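Local coordinates for CRISPR-associated protein CasA/Cse1 (Thermus thermophilus, PDB 4AN8) that forms part of the Cascade ribonucleoprotein complex and probably serves CRISPR adaptive immunity against viruses and plasmids, at residues R66-P71 and G85-P90; W125-P130 and R262-G267; L392-Q397 and E490-R495. All blocks are in the same frame, centred on the assembly; numbering follows the deposited sequence.

Overall arrangement
Followed from the N terminus, the chain closes three loops in series; none nests within or crosses another. Contact 1 comes first and is the shortest: the 13 residues between its segments, mostly helix 74-83, bring the start of helix 88-98 back to the end of helix 50-67. Contact 2 spans 131 residues of mixed structure and ties the turn after strand 123-124 to strand 261-273. Its centre lies about 34 Å from that of contact 1. Contact 3 closes last, across 92 largely helical residues, and joins helix 372-403 to helix 483-499. It lies on the opposite side of the chain's centre from contact 1, the two centres about 58 Å apart.

Contact 1: R66-P71 and G85-P90; sequences RALSGP and GFPQDP
The phenyl ring of Phe86 meets the CD1 methyl of Leu68 obliquely, with Leu68 CD1 4.1 Å from Phe86 CD1 and the two side chains crossing at about a right angle. Leu200, Leu203 and Leu204 of helix 199-206, together with Ile91, also touch this ring, which is buried. The other branch of Leu68 serves the two prolines: CD2 lies 4.1 Å from Pro87 CB and 3.8 Å from Pro90 CB, so one leucine fork spans the aromatic ring and both pyrrolidine rings. The first torsion of Leu68 (chi1 -55°) sets CG anti to the carbonyl carbon, and from there both methyls reach 85-90. Trp80 of helix 74-83 touches both Leu68 and Pro87. Within 85-90 a flat amide closes a local bond: Gln88 NE2 donates to Phe86 O at 3.2 Å, with an N-H...O angle of 168° and the acceptor in the plane of the amide, and more weakly to Leu37 O. Leu68 sits where helix 50-67 gives out in a Schellman motif, with Ser69 at positive phi as the C-prime residue and Gly70 N bonded back to His65 O. Beside this helix end, Ala67 O packs 3.7 Å from Pro90 CB. No direct hydrogen bond joins the segments; instead a water bridges them, donating to Ala67 O at 2.9 Å and to Pro90 O at 3.0 Å, two backbone carbonyls at the partly exposed margin.

Contact 2: W125-P130 and R262-G267; sequences WSKLLP and RFMGYG. With ACT (acetate ion), chain D.
Met264 reaches from its strand into the 3-10 turn of 125-128, where its sulphur meets Leu128 and its methyl meets Lys127. Its CG lies between the backbone N and the carbonyl carbon (chi1 64°), and the chain runs extended beyond it. The Met264 and Leu128 side chains slide past each other in opposite directions, with Met264 SD 3.5 Å from Leu128 CG and close to CD2 as well. The terminal methyl is packed tightly too: Met264 CE is 3.5 Å from Lys127 CB, closer than usual for two carbons. At the other end of the turn, Trp125 N donates to Arg262 O at 3.0 Å with an N-H...O angle of 165°, although the donor stands above the carbonyl plane. The same oxygen lies in the plane of the indole at its edge, 3.3 Å from Trp125 CD1, while NE1 of that ring is bonded to Pro150 O. The outer part of the exposed Lys127 is held more loosely. Lys127 CG lies over one face of the Tyr266 ring, the two side chains crossing at about a right angle, and the amine makes a weak hydrogen bond, Lys127 NZ to acetate OXT at 3.5 Å. The acetate, probably from the crystallisation liquor, meets that ring at its edge and is also bonded by Arg250; Tyr266 OH pairs with His164. The turn is thus lodged between helix 154-167, whose Ala160 touches Trp125 and Leu128, and the sheet in which strand 261-273 runs antiparallel to both 123-124 and 250-256.

Contact 3: L392-Q397 and E490-R495; sequences LKHLAQ and EQEFGR
Leu392 begins the contact by turning its CD2 methyl to the edge of the Phe493 ring, near the ring plane, with Leu392 CD2 4.2 Å from Phe493 CD1. The two side chains cross obliquely, and Leu429 and Tyr433 of helix 429-446 also touch this leucine. Two residues on, the exposed His394 has its CG anti to the backbone N (chi1 179°), and its imidazole comes up to the carboxylate of Glu492, the side chains crossing at about a right angle. His394 ND1 and Glu492 OE2 are 3.0 Å apart, and the ring and carboxylate planes are turned 68° against each other. Glu492 reaches across with a chain extended beyond CG; on the way its aliphatic part passes Leu395, with Glu492 CG 4.2 Å from Leu395 CG. Leu395 gives the first helix its largest apolar share of the contact, its CB directed at the partner helix. Its CD1 methyl packs 3.5 Å from Phe493 CB and lies in the plane of the aromatic ring, at its edge, 3.9 Å from Phe493 CD1. The phenyl is thus met at its edge by methyls from residues three apart on helix 372-403. It is also stacked with Trp469, which touches Leu395 as well, and it packs on Ala465 and Leu466. The local helix axes run 10.2 Å apart at 168°, nearly antiparallel. With 429-446 and 453-476 completing the surroundings, this arrangement is characteristic of the C-terminal helical bundle of the CasA/Cse1 family.

Contact 1: R66-P71 and G85-P90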
loop_
_atom_site.group_PDB
_atom_site.type_symbol
_atom_site.label_atom_id
_atom_site.label_comp_id
_atom_site.label_asym_id
_atom_site.label_seq_id
_atom_site.Cartn_x
_atom_site.Cartn_y
_atom_site.Cartn_z
ATOM N N ARG A 66 19.724 -8.019 -1.008
ATOM C CA ARG A 66 20.680 -8.930 -0.428
ATOM C C ARG A 66 21.668 -9.392 -1.495
ATOM O O ARG A 66 22.868 -9.381 -1.273
ATOM C CB ARG A 66 19.961 -10.118 0.219
ATOM C CG ARG A 66 19.006 -9.704 1.316
ATOM C CD ARG A 66 19.764 -8.957 2.411
ATOM N NE ARG A 66 20.644 -9.855 3.158
ATOM C CZ ARG A 66 21.380 -9.466 4.191
ATOM N NH1 ARG A 66 21.338 -8.193 4.585
ATOM N NH2 ARG A 66 22.154 -10.347 4.823
ATOM N N ALA A 67 21.154 -9.777 -2.660
ATOM C CA ALA A 67 22.011 -10.258 -3.734
ATOM C C ALA A 67 22.998 -9.202 -4.201
ATOM O O ALA A 67 24.129 -9.531 -4.514
ATOM C CB ALA A 67 21.199 -10.768 -4.892
ATOM N N LEU A 68 22.581 -7.940 -4.235
ATOM C CA LEU A 68 23.447 -6.853 -4.700
ATOM C C LEU A 68 24.117 -6.135 -3.529
ATOM O O LEU A 68 24.926 -5.235 -3.719
ATOM C CB LEU A 68 22.664 -5.846 -5.552
ATOM C CG LEU A 68 21.924 -6.475 -6.738
ATOM C CD1 LEU A 68 21.042 -5.474 -7.454
ATOM C CD2 LEU A 68 22.923 -7.098 -7.702
ATOM N N SER A 69 23.749 -6.516 -2.317
ATOM C CA SER A 69 24.356 -5.927 -1.145
ATOM C C SER A 69 24.309 -4.401 -1.224
ATOM O O SER A 69 25.268 -3.718 -0.889
ATOM C CB SER A 69 25.792 -6.428 -1.031
ATOM O OG SER A 69 26.246 -6.293 0.291
ATOM N N GLY A 70 23.175 -3.876 -1.677
ATOM C CA GLY A 70 23.004 -2.450 -1.951
ATOM C C GLY A 70 21.588 -2.210 -2.466
ATOM O O GLY A 70 20.687 -2.973 -2.139
ATOM N N PRO A 71 21.388 -1.176 -3.303
ATOM C CA PRO A 71 22.433 -0.276 -3.807
ATOM C C PRO A 71 22.916 0.621 -2.692
ATOM O O PRO A 71 22.091 1.090 -1.915
ATOM C CB PRO A 71 21.697 0.559 -4.857
ATOM C CG PRO A 71 20.281 0.565 -4.402
ATOM C CD PRO A 71 20.058 -0.812 -3.830
ATOM N N GLY A 85 19.433 -2.972 -17.041
ATOM C CA GLY A 85 19.335 -4.225 -16.306
ATOM C C GLY A 85 20.174 -4.240 -15.048
ATOM O O GLY A 85 21.059 -3.395 -14.905
ATOM N N PHE A 86 19.873 -5.172 -14.137
ATOM C CA PHE A 86 20.670 -5.405 -12.933
ATOM C C PHE A 86 21.902 -6.233 -13.266
ATOM O O PHE A 86 21.892 -6.991 -14.239
ATOM C CB PHE A 86 19.885 -6.218 -11.891
ATOM C CG PHE A 86 18.634 -5.565 -11.410
ATOM C CD1 PHE A 86 18.689 -4.403 -10.653
ATOM C CD2 PHE A 86 17.398 -6.122 -11.700
ATOM C CE1 PHE A 86 17.538 -3.805 -10.212
ATOM C CE2 PHE A 86 16.241 -5.518 -11.262
ATOM C CZ PHE A 86 16.307 -4.365 -10.522
ATOM N N PRO A 87 22.953 -6.121 -12.436
ATOM C CA PRO A 87 24.058 -7.081 -12.480
ATOM C C PRO A 87 23.510 -8.497 -12.354
ATOM O O PRO A 87 22.793 -8.794 -11.385
ATOM C CB PRO A 87 24.876 -6.721 -11.239
ATOM C CG PRO A 87 24.649 -5.281 -11.071
ATOM C CD PRO A 87 23.208 -5.046 -11.469
ATOM N N GLN A 88 23.841 -9.352 -13.318
ATOM C CA GLN A 88 23.233 -10.676 -13.422
ATOM C C GLN A 88 23.903 -11.728 -12.554
ATOM O O GLN A 88 23.235 -12.580 -11.971
ATOM C CB GLN A 88 23.261 -11.138 -14.867
ATOM C CG GLN A 88 22.750 -10.106 -15.813
ATOM C CD GLN A 88 21.313 -10.338 -16.195
ATOM O OE1 GLN A 88 20.976 -11.359 -16.800
ATOM N NE2 GLN A 88 20.443 -9.382 -15.850
ATOM N N ASP A 89 25.225 -11.679 -12.490
ATOM C CA ASP A 89 25.989 -12.696 -11.781
ATOM C C ASP A 89 25.737 -12.687 -10.280
ATOM O O ASP A 89 25.481 -13.737 -9.699
ATOM C CB ASP A 89 27.489 -12.574 -12.092
ATOM C CG ASP A 89 27.916 -13.438 -13.281
ATOM O OD1 ASP A 89 27.051 -14.107 -13.901
ATOM O OD2 ASP A 89 29.129 -13.437 -13.599
ATOM N N PRO A 90 25.808 -11.505 -9.642
ATOM C CA PRO A 90 25.432 -11.437 -8.227
ATOM C C PRO A 90 24.046 -12.044 -7.982
ATOM O O PRO A 90 23.861 -12.783 -7.021
ATOM C CB PRO A 90 25.398 -9.935 -7.953
ATOM C CG PRO A 90 26.358 -9.360 -8.962
ATOM C CD PRO A 90 26.158 -10.181 -10.185
HETATM O O HOH W 1 25.429 -12.109 -4.545
#

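Contact 2: W125-P130 and R262-G267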
loop_
_atom_site.group_PDB
_atom_site.type_symbol
_atom_site.label_atom_id
_atom_site.label_comp_id
_atom_site.label_asym_id
_atom_site.label_seq_id
_atom_site.Cartn_x
_atom_site.Cartn_y
_atom_site.Cartn_z
ATOM N N TRP A 125 -7.087 -23.089 3.352
ATOM C CA TRP A 125 -6.180 -22.057 2.869
ATOM C C TRP A 125 -6.897 -20.730 2.722
ATOM O O TRP A 125 -6.258 -19.681 2.676
ATOM C CB TRP A 125 -5.508 -22.459 1.552
ATOM C CG TRP A 125 -6.379 -22.388 0.335
ATOM C CD1 TRP A 125 -7.303 -23.307 -0.066
ATOM C CD2 TRP A 125 -6.375 -21.360 -0.663
ATOM N NE1 TRP A 125 -7.884 -22.914 -1.240
ATOM C CE2 TRP A 125 -7.335 -21.720 -1.634
ATOM C CE3 TRP A 125 -5.656 -20.167 -0.830
ATOM C CZ2 TRP A 125 -7.604 -20.925 -2.764
ATOM C CZ3 TRP A 125 -5.913 -19.375 -1.962
ATOM C CH2 TRP A 125 -6.883 -19.759 -2.908
ATOM N N SER A 126 -8.225 -20.763 2.679
ATOM C CA SER A 126 -9.001 -19.529 2.559
ATOM C C SER A 126 -8.705 -18.522 3.680
ATOM O O SER A 126 -8.872 -17.323 3.490
ATOM C CB SER A 126 -10.492 -19.846 2.523
ATOM O OG SER A 126 -10.873 -20.539 3.694
ATOM N N LYS A 127 -8.268 -19.015 4.842
ATOM C CA LYS A 127 -7.870 -18.164 5.967
ATOM C C LYS A 127 -6.656 -17.240 5.641
ATOM O O LYS A 127 -6.419 -16.230 6.314
ATOM C CB LYS A 127 -7.556 -19.038 7.179
ATOM C CG LYS A 127 -6.830 -18.316 8.306
ATOM C CD LYS A 127 -7.801 -17.718 9.333
ATOM C CE LYS A 127 -7.064 -16.997 10.461
ATOM N NZ LYS A 127 -7.909 -16.876 11.679
ATOM N N LEU A 128 -5.880 -17.600 4.620
ATOM C CA LEU A 128 -4.761 -16.774 4.184
ATOM C C LEU A 128 -5.225 -15.516 3.480
ATOM O O LEU A 128 -4.462 -14.554 3.347
ATOM C CB LEU A 128 -3.886 -17.562 3.226
ATOM C CG LEU A 128 -3.157 -18.768 3.828
ATOM C CD1 LEU A 128 -2.404 -19.499 2.724
ATOM C CD2 LEU A 128 -2.227 -18.349 4.976
ATOM N N LEU A 129 -6.478 -15.522 3.025
ATOM C CA LEU A 129 -6.997 -14.444 2.194
ATOM C C LEU A 129 -7.805 -13.433 2.996
ATOM O O LEU A 129 -8.447 -13.773 3.986
ATOM C CB LEU A 129 -7.882 -14.999 1.076
ATOM C CG LEU A 129 -7.273 -15.972 0.084
ATOM C CD1 LEU A 129 -8.367 -16.529 -0.790
ATOM C CD2 LEU A 129 -6.202 -15.291 -0.744
ATOM N N PRO A 130 -7.787 -12.175 2.556
ATOM C CA PRO A 130 -8.593 -11.138 3.205
ATOM C C PRO A 130 -10.078 -11.461 3.095
ATOM O O PRO A 130 -10.539 -11.817 2.013
ATOM C CB PRO A 130 -8.253 -9.876 2.399
ATOM C CG PRO A 130 -7.776 -10.392 1.080
ATOM C CD PRO A 130 -7.034 -11.658 1.408
ATOM N N ARG A 262 -5.411 -27.396 -0.366
ATOM C CA ARG A 262 -6.713 -27.078 0.213
ATOM C C ARG A 262 -6.604 -26.603 1.661
ATOM O O ARG A 262 -7.380 -25.763 2.090
ATOM C CB ARG A 262 -7.648 -28.293 0.172
ATOM C CG ARG A 262 -8.099 -28.740 -1.215
ATOM C CD ARG A 262 -9.046 -29.961 -1.115
ATOM N NE ARG A 262 -9.608 -30.316 -2.409
ATOM C CZ ARG A 262 -9.078 -31.205 -3.241
ATOM N NH1 ARG A 262 -7.971 -31.866 -2.912
ATOM N NH2 ARG A 262 -9.663 -31.440 -4.406
ATOM N N PHE A 263 -5.670 -27.186 2.411
ATOM C CA PHE A 263 -5.552 -26.995 3.858
ATOM C C PHE A 263 -4.130 -26.661 4.305
ATOM O O PHE A 263 -3.165 -26.852 3.566
ATOM C CB PHE A 263 -6.022 -28.255 4.617
ATOM C CG PHE A 263 -7.460 -28.582 4.401
ATOM C CD1 PHE A 263 -8.446 -27.902 5.085
ATOM C CD2 PHE A 263 -7.829 -29.558 3.500
ATOM C CE1 PHE A 263 -9.787 -28.194 4.880
ATOM C CE2 PHE A 263 -9.163 -29.845 3.284
ATOM C CZ PHE A 263 -10.142 -29.154 3.973
ATOM N N MET A 264 -4.017 -26.168 5.537
ATOM C CA MET A 264 -2.747 -25.752 6.093
ATOM C C MET A 264 -2.705 -25.973 7.610
ATOM O O MET A 264 -3.720 -25.834 8.303
ATOM C CB MET A 264 -2.513 -24.270 5.778
ATOM C CG MET A 264 -3.516 -23.330 6.413
ATOM S SD MET A 264 -3.216 -21.608 5.890
ATOM C CE MET A 264 -4.566 -20.769 6.700
ATOM N N GLY A 265 -1.523 -26.318 8.115
ATOM C CA GLY A 265 -1.253 -26.244 9.536
ATOM C C GLY A 265 -1.107 -24.767 9.804
ATOM O O GLY A 265 -0.678 -24.033 8.907
ATOM N N TYR A 266 -1.456 -24.328 11.010
ATOM C CA TYR A 266 -1.533 -22.911 11.322
ATOM C C TYR A 266 -1.263 -22.646 12.805
ATOM O O TYR A 266 -1.802 -23.332 13.670
ATOM C CB TYR A 266 -2.917 -22.379 10.929
ATOM C CG TYR A 266 -2.993 -20.863 10.866
ATOM C CD1 TYR A 266 -2.487 -20.169 9.760
ATOM C CD2 TYR A 266 -3.562 -20.121 11.900
ATOM C CE1 TYR A 266 -2.529 -18.800 9.687
ATOM C CE2 TYR A 266 -3.612 -18.716 11.830
ATOM C CZ TYR A 266 -3.086 -18.070 10.715
ATOM O OH TYR A 266 -3.112 -16.682 10.609
ATOM N N GLY A 267 -0.418 -21.657 13.089
ATOM C CA GLY A 267 -0.122 -21.247 14.455
ATOM C C GLY A 267 0.551 -19.886 14.522
ATOM O O GLY A 267 0.634 -19.186 13.529
HETATM C C ACT D . -5.036 -13.981 12.859
HETATM O O ACT D . -4.303 -13.444 11.975
HETATM O OXT ACT D . -5.077 -15.246 12.862
HETATM C CH3 ACT D . -5.821 -13.151 13.849
#

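Contact 3: L392-Q397 and E490-R495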
loop_
_atom_site.group_PDB
_atom_site.type_symbol
_atom_site.label_atom_id
_atom_site.label_comp_id
_atom_site.label_asym_id
_atom_site.label_seq_id
_atom_site.Cartn_x
_atom_site.Cartn_y
_atom_site.Cartn_z
ATOM N N LEU A 392 -18.795 23.486 3.576
ATOM C CA LEU A 392 -19.845 22.629 3.018
ATOM C C LEU A 392 -20.450 21.705 4.064
ATOM O O LEU A 392 -21.671 21.544 4.121
ATOM C CB LEU A 392 -19.336 21.818 1.821
ATOM C CG LEU A 392 -18.987 22.684 0.610
ATOM C CD1 LEU A 392 -18.313 21.877 -0.522
ATOM C CD2 LEU A 392 -20.223 23.445 0.094
ATOM N N LYS A 393 -19.608 21.087 4.887
ATOM C CA LYS A 393 -20.113 20.223 5.951
ATOM C C LYS A 393 -21.034 21.006 6.900
ATOM O O LYS A 393 -22.047 20.490 7.386
ATOM C CB LYS A 393 -18.954 19.591 6.728
ATOM C CG LYS A 393 -19.365 18.720 7.909
ATOM C CD LYS A 393 -18.134 18.311 8.708
ATOM C CE LYS A 393 -18.474 17.405 9.886
ATOM N NZ LYS A 393 -19.057 16.079 9.474
ATOM N N HIS A 394 -20.678 22.251 7.170
ATOM C CA HIS A 394 -21.478 23.055 8.074
ATOM C C HIS A 394 -22.804 23.396 7.397
ATOM O O HIS A 394 -23.875 23.314 8.006
ATOM C CB HIS A 394 -20.734 24.330 8.472
ATOM C CG HIS A 394 -21.514 25.220 9.389
ATOM N ND1 HIS A 394 -21.957 26.470 9.015
ATOM C CD2 HIS A 394 -21.951 25.030 10.657
ATOM C CE1 HIS A 394 -22.619 27.020 10.019
ATOM N NE2 HIS A 394 -22.631 26.166 11.027
ATOM N N LEU A 395 -22.720 23.764 6.128
ATOM C CA LEU A 395 -23.907 24.023 5.337
ATOM C C LEU A 395 -24.861 22.818 5.418
ATOM O O LEU A 395 -26.047 22.980 5.720
ATOM C CB LEU A 395 -23.506 24.314 3.899
ATOM C CG LEU A 395 -24.456 25.151 3.048
ATOM C CD1 LEU A 395 -23.892 25.350 1.641
ATOM C CD2 LEU A 395 -25.792 24.479 2.979
ATOM N N ALA A 396 -24.340 21.611 5.185
ATOM C CA ALA A 396 -25.159 20.398 5.214
ATOM C C ALA A 396 -25.815 20.188 6.571
ATOM O O ALA A 396 -26.966 19.766 6.651
ATOM C CB ALA A 396 -24.334 19.158 4.822
ATOM N N GLN A 397 -25.084 20.485 7.641
ATOM C CA GLN A 397 -25.653 20.428 8.990
ATOM C C GLN A 397 -26.819 21.412 9.177
ATOM O O GLN A 397 -27.855 21.050 9.743
ATOM C CB GLN A 397 -24.575 20.703 10.038
ATOM C CG GLN A 397 -23.774 19.489 10.434
ATOM C CD GLN A 397 -22.423 19.851 11.019
ATOM O OE1 GLN A 397 -22.113 21.030 11.217
ATOM N NE2 GLN A 397 -21.606 18.843 11.289
ATOM N N GLU A 490 -28.973 28.148 0.128
ATOM C CA GLU A 490 -28.540 28.892 -1.057
ATOM C C GLU A 490 -27.807 30.182 -0.660
ATOM O O GLU A 490 -26.814 30.567 -1.295
ATOM C CB GLU A 490 -29.732 29.205 -1.973
ATOM C CG GLU A 490 -29.384 29.930 -3.276
ATOM C CD GLU A 490 -28.720 29.026 -4.313
ATOM O OE1 GLU A 490 -29.262 27.952 -4.640
ATOM O OE2 GLU A 490 -27.650 29.397 -4.824
ATOM N N GLN A 491 -28.291 30.846 0.389
ATOM C CA GLN A 491 -27.656 32.082 0.851
ATOM C C GLN A 491 -26.283 31.794 1.455
ATOM O O GLN A 491 -25.303 32.454 1.115
ATOM C CB GLN A 491 -28.547 32.818 1.852
ATOM C CG GLN A 491 -29.765 33.459 1.205
ATOM C CD GLN A 491 -30.640 34.223 2.189
ATOM O OE1 GLN A 491 -30.279 34.411 3.354
ATOM N NE2 GLN A 491 -31.802 34.666 1.720
ATOM N N GLU A 492 -26.226 30.795 2.337
ATOM C CA GLU A 492 -24.974 30.370 2.976
ATOM C C GLU A 492 -23.977 29.890 1.927
ATOM O O GLU A 492 -22.798 30.246 1.960
ATOM C CB GLU A 492 -25.247 29.263 3.995
ATOM C CG GLU A 492 -24.085 28.932 4.918
ATOM C CD GLU A 492 -24.521 28.096 6.121
ATOM O OE1 GLU A 492 -25.731 27.786 6.244
ATOM O OE2 GLU A 492 -23.657 27.748 6.955
ATOM N N PHE A 493 -24.461 29.089 0.984
ATOM C CA PHE A 493 -23.596 28.604 -0.071
ATOM C C PHE A 493 -23.022 29.770 -0.847
ATOM O O PHE A 493 -21.908 29.690 -1.358
ATOM C CB PHE A 493 -24.332 27.660 -1.015
ATOM C CG PHE A 493 -23.490 27.196 -2.160
ATOM C CD1 PHE A 493 -22.635 26.110 -2.009
ATOM C CD2 PHE A 493 -23.527 27.855 -3.376
ATOM C CE1 PHE A 493 -21.848 25.683 -3.048
ATOM C CE2 PHE A 493 -22.733 27.438 -4.432
ATOM C CZ PHE A 493 -21.889 26.341 -4.265
ATOM N N GLY A 494 -23.785 30.855 -0.935
ATOM C CA GLY A 494 -23.318 32.054 -1.607
ATOM C C GLY A 494 -22.154 32.653 -0.848
ATOM O O GLY A 494 -21.122 32.977 -1.429
ATOM N N ARG A 495 -22.321 32.804 0.460
ATOM C CA ARG A 495 -21.220 33.226 1.320
ATOM C C ARG A 495 -19.943 32.422 1.043
ATOM O O ARG A 495 -18.893 33.004 0.761
ATOM C CB ARG A 495 -21.601 33.097 2.796
ATOM C CG ARG A 495 -21.849 34.419 3.486
ATOM C CD ARG A 495 -22.133 34.242 4.970
ATOM N NE ARG A 495 -23.304 33.403 5.240
ATOM C CZ ARG A 495 -24.568 33.795 5.081
ATOM N NH1 ARG A 495 -24.841 35.016 4.631
ATOM N NH2 ARG A 495 -25.559 32.958 5.363
#